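Local coordinates for AcrH (Aeromonas hydrophila, PDB 3WXX), which binds the translocator AopB, probably serving as its chaperone in type III secretion ahead of translocon assembly, at residues A[75-80]-A[107-112]. The protein carries 1 engineered substitution. Residues are numbered along the deposited sequence; the frame is centred on the assembly and turned at random.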
ATOM      1  N   GLN A  75      10.908  -1.218  11.407  1.00 49.26           N
ATOM      2  CA  GLN A  75       9.506  -1.581  11.312  1.00 51.83           C
ATOM      3  C   GLN A  75       9.244  -2.646  10.230  1.00 51.00           C
ATOM      4  O   GLN A  75       8.608  -2.381   9.207  1.00 52.12           O
ATOM      5  CB  GLN A  75       8.700  -0.298  11.047  1.00 56.56           C
ATOM      6  CG  GLN A  75       8.540   0.555  12.285  1.00 60.81           C
ATOM      7  CD  GLN A  75       7.729  -0.153  13.378  1.00 74.95           C
ATOM      8  OE1 GLN A  75       6.891  -1.027  13.102  1.00 86.59           O
ATOM      9  NE2 GLN A  75       7.938   0.252  14.621  1.00 84.64           N
ATOM     10  N   PHE A  76       9.718  -3.858  10.461  1.00 51.42           N
ATOM     11  CA  PHE A  76       9.742  -4.903   9.414  1.00 56.90           C
ATOM     12  C   PHE A  76       8.387  -5.386   8.939  1.00 55.77           C
ATOM     13  O   PHE A  76       8.197  -5.691   7.762  1.00 60.86           O
ATOM     14  CB  PHE A  76      10.564  -6.117   9.884  1.00 62.85           C
ATOM     15  CG  PHE A  76      11.977  -5.758  10.279  1.00 67.59           C
ATOM     16  CD1 PHE A  76      12.879  -5.304   9.330  1.00 59.50           C
ATOM     17  CD2 PHE A  76      12.391  -5.861  11.595  1.00 68.59           C
ATOM     18  CE1 PHE A  76      14.155  -4.950   9.689  1.00 62.76           C
ATOM     19  CE2 PHE A  76      13.675  -5.513  11.958  1.00 66.25           C
ATOM     20  CZ  PHE A  76      14.553  -5.057  11.007  1.00 69.07           C
ATOM     21  N   ARG A  77       7.456  -5.486   9.863  1.00 57.43           N
ATOM     22  CA  ARG A  77       6.134  -6.010   9.569  1.00 55.12           C
ATOM     23  C   ARG A  77       5.394  -5.045   8.643  1.00 50.24           C
ATOM     24  O   ARG A  77       4.740  -5.450   7.683  1.00 48.28           O
ATOM     25  CB  ARG A  77       5.367  -6.180  10.886  1.00 55.42           C
ATOM     26  CG  ARG A  77       4.147  -7.043  10.897  1.00 58.91           C
ATOM     27  CD  ARG A  77       4.371  -8.439  10.334  1.00 70.16           C
ATOM     28  NE  ARG A  77       4.683  -9.382  11.397  1.00 68.89           N
ATOM     29  CZ  ARG A  77       4.921 -10.676  11.192  1.00 70.26           C
ATOM     30  NH1 ARG A  77       4.905 -11.174   9.951  1.00 72.15           N
ATOM     31  NH2 ARG A  77       5.192 -11.468  12.229  1.00 69.21           N
ATOM     32  N   LEU A  78       5.464  -3.762   8.988  1.00 50.46           N
ATOM     33  CA  LEU A  78       4.804  -2.710   8.229  1.00 49.20           C
ATOM     34  C   LEU A  78       5.448  -2.523   6.867  1.00 46.67           C
ATOM     35  O   LEU A  78       4.792  -2.148   5.916  1.00 43.26           O
ATOM     36  CB  LEU A  78       4.861  -1.387   8.989  1.00 49.93           C
ATOM     37  CG  LEU A  78       4.130  -1.264  10.343  1.00 54.84           C
ATOM     38  CD1 LEU A  78       3.937   0.196  10.750  1.00 52.20           C
ATOM     39  CD2 LEU A  78       2.785  -1.980  10.347  1.00 49.14           C
ATOM     40  N   ALA A  79       6.746  -2.791   6.784  1.00 46.20           N
ATOM     41  CA  ALA A  79       7.461  -2.747   5.520  1.00 43.61           C
ATOM     42  C   ALA A  79       6.994  -3.839   4.569  1.00 40.68           C
ATOM     43  O   ALA A  79       6.787  -3.589   3.374  1.00 44.73           O
ATOM     44  CB  ALA A  79       8.942  -2.869   5.782  1.00 45.57           C
ATOM     45  N   ILE A  80       6.806  -5.056   5.093  1.00 41.71           N
ATOM     46  CA  ILE A  80       6.259  -6.172   4.285  1.00 36.69           C
ATOM     47  C   ILE A  80       4.921  -5.832   3.695  1.00 37.51           C
ATOM     48  O   ILE A  80       4.649  -6.141   2.546  1.00 41.55           O
ATOM     49  CB  ILE A  80       6.115  -7.441   5.094  1.00 35.98           C
ATOM     50  CG1 ILE A  80       7.492  -7.968   5.503  1.00 39.97           C
ATOM     51  CG2 ILE A  80       5.443  -8.505   4.283  1.00 34.19           C
ATOM     52  CD1 ILE A  80       7.532  -8.709   6.814  1.00 41.19           C
ATOM     53  N   LEU A 107      12.299 -11.360  11.210  1.00 62.31           N
ATOM     54  CA  LEU A 107      11.234 -11.719  12.164  1.00 61.80           C
ATOM     55  C   LEU A 107      11.162 -13.222  12.424  1.00 59.61           C
ATOM     56  O   LEU A 107      10.310 -13.677  13.182  1.00 69.81           O
ATOM     57  CB  LEU A 107       9.872 -11.260  11.644  1.00 55.51           C
ATOM     58  CG  LEU A 107       9.630  -9.777  11.515  1.00 54.17           C
ATOM     59  CD1 LEU A 107       8.359  -9.550  10.739  1.00 54.01           C
ATOM     60  CD2 LEU A 107       9.542  -9.119  12.879  1.00 55.57           C
ATOM     61  N   GLY A 108      12.020 -13.992  11.776  1.00 50.84           N
ATOM     62  CA  GLY A 108      12.041 -15.412  11.983  1.00 50.47           C
ATOM     63  C   GLY A 108      11.058 -16.152  11.108  1.00 50.95           C
ATOM     64  O   GLY A 108      10.935 -17.362  11.222  1.00 52.86           O
ATOM     65  N   GLU A 109      10.367 -15.453  10.214  1.00 54.37           N
ATOM     66  CA  GLU A 109       9.424 -16.135   9.344  1.00 56.34           C
ATOM     67  C   GLU A 109      10.114 -16.718   8.117  1.00 49.01           C
ATOM     68  O   GLU A 109      10.102 -16.148   7.033  1.00 47.20           O
ATOM     69  CB  GLU A 109       8.225 -15.249   9.020  1.00 60.59           C
ATOM     70  CG  GLU A 109       7.088 -15.517   9.975  1.00 71.46           C
ATOM     71  CD  GLU A 109       6.225 -14.303  10.213  1.00 80.03           C
ATOM     72  OE1 GLU A 109       5.510 -13.880   9.261  1.00 77.73           O
ATOM     73  OE2 GLU A 109       6.274 -13.791  11.353  1.00 74.44           O
ATOM     74  N   LEU A 110      10.667 -17.907   8.312  1.00 50.96           N
ATOM     75  CA  LEU A 110      11.541 -18.514   7.318  1.00 50.40           C
ATOM     76  C   LEU A 110      10.780 -19.000   6.119  1.00 47.94           C
ATOM     77  O   LEU A 110      11.253 -18.858   5.009  1.00 62.30           O
ATOM     78  CB  LEU A 110      12.392 -19.627   7.924  1.00 49.21           C
ATOM     79  CG  LEU A 110      13.158 -19.199   9.204  1.00 57.19           C
ATOM     80  CD1 LEU A 110      14.140 -20.287   9.611  1.00 59.80           C
ATOM     81  CD2 LEU A 110      13.879 -17.853   9.101  1.00 53.24           C
ATOM     82  N   GLU A 111       9.577 -19.489   6.317  1.00 50.78           N
ATOM     83  CA  GLU A 111       8.833 -20.084   5.219  1.00 54.89           C
ATOM     84  C   GLU A 111       8.528 -18.999   4.215  1.00 53.68           C
ATOM     85  O   GLU A 111       8.560 -19.227   3.014  1.00 62.36           O
ATOM     86  CB  GLU A 111       7.539 -20.758   5.684  1.00 58.76           C
ATOM     87  CG  GLU A 111       7.708 -21.855   6.740  1.00 74.28           C
ATOM     88  CD  GLU A 111       8.094 -21.329   8.138  1.00 90.55           C
ATOM     89  OE1 GLU A 111       7.782 -20.158   8.489  1.00 84.72           O
ATOM     90  OE2 GLU A 111       8.736 -22.099   8.897  1.00110.96           O
ATOM     91  N   GLY A 112       8.207 -17.814   4.711  1.00 49.80           N
ATOM     92  CA  GLY A 112       7.896 -16.680   3.839  1.00 49.42           C
ATOM     93  C   GLY A 112       9.116 -15.936   3.336  1.00 42.40           C
ATOM     94  O   GLY A 112       9.164 -15.524   2.182  1.00 37.04           O
TER
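A surface salt bridge between Arg77 and Glu109 joins the first turn of helix 76-89 to the turn that leads into helix 110-126. The grip is bidentate and end-on: Arg77 NH1 donates to Glu109 OE1 at 2.9 Å, nearly straight at 171°, and Arg77 NH2 to Glu109 OE2 at 2.7 Å. Both oxygens are met on their syn sides, and the guanidinium and carboxylate planes lie only 29° apart. Arg77 CG stands anti to the backbone N (chi1 -163°); further bends at chi2 and chi3 shape the chain that brings the guanidinium to Glu109. In this all-helical chain, whose antiparallel hairpins fit the tetratricopeptide-like fold of such chaperones, the contact joins helix 76-89 to the connection between helices 95-106 and 110-126: helix 95-106 ends in a Schellman motif at Gly108, and Glu109 occupies the N-cap position of helix 110-126. Leu107 CD1 sits over the centre of one guanidinium face, 3.6 Å from Arg77 CZ. The same leucine continues into apolar packing, its CG 4.1 Å from Phe76 CB and its CD1 meeting Ile80 CD1 tip to tip at 4.1 Å. Phe76 and Ile80 also touch Cys103 of helix 95-106, while Ile80 packs on Trp123 of the AopB chain.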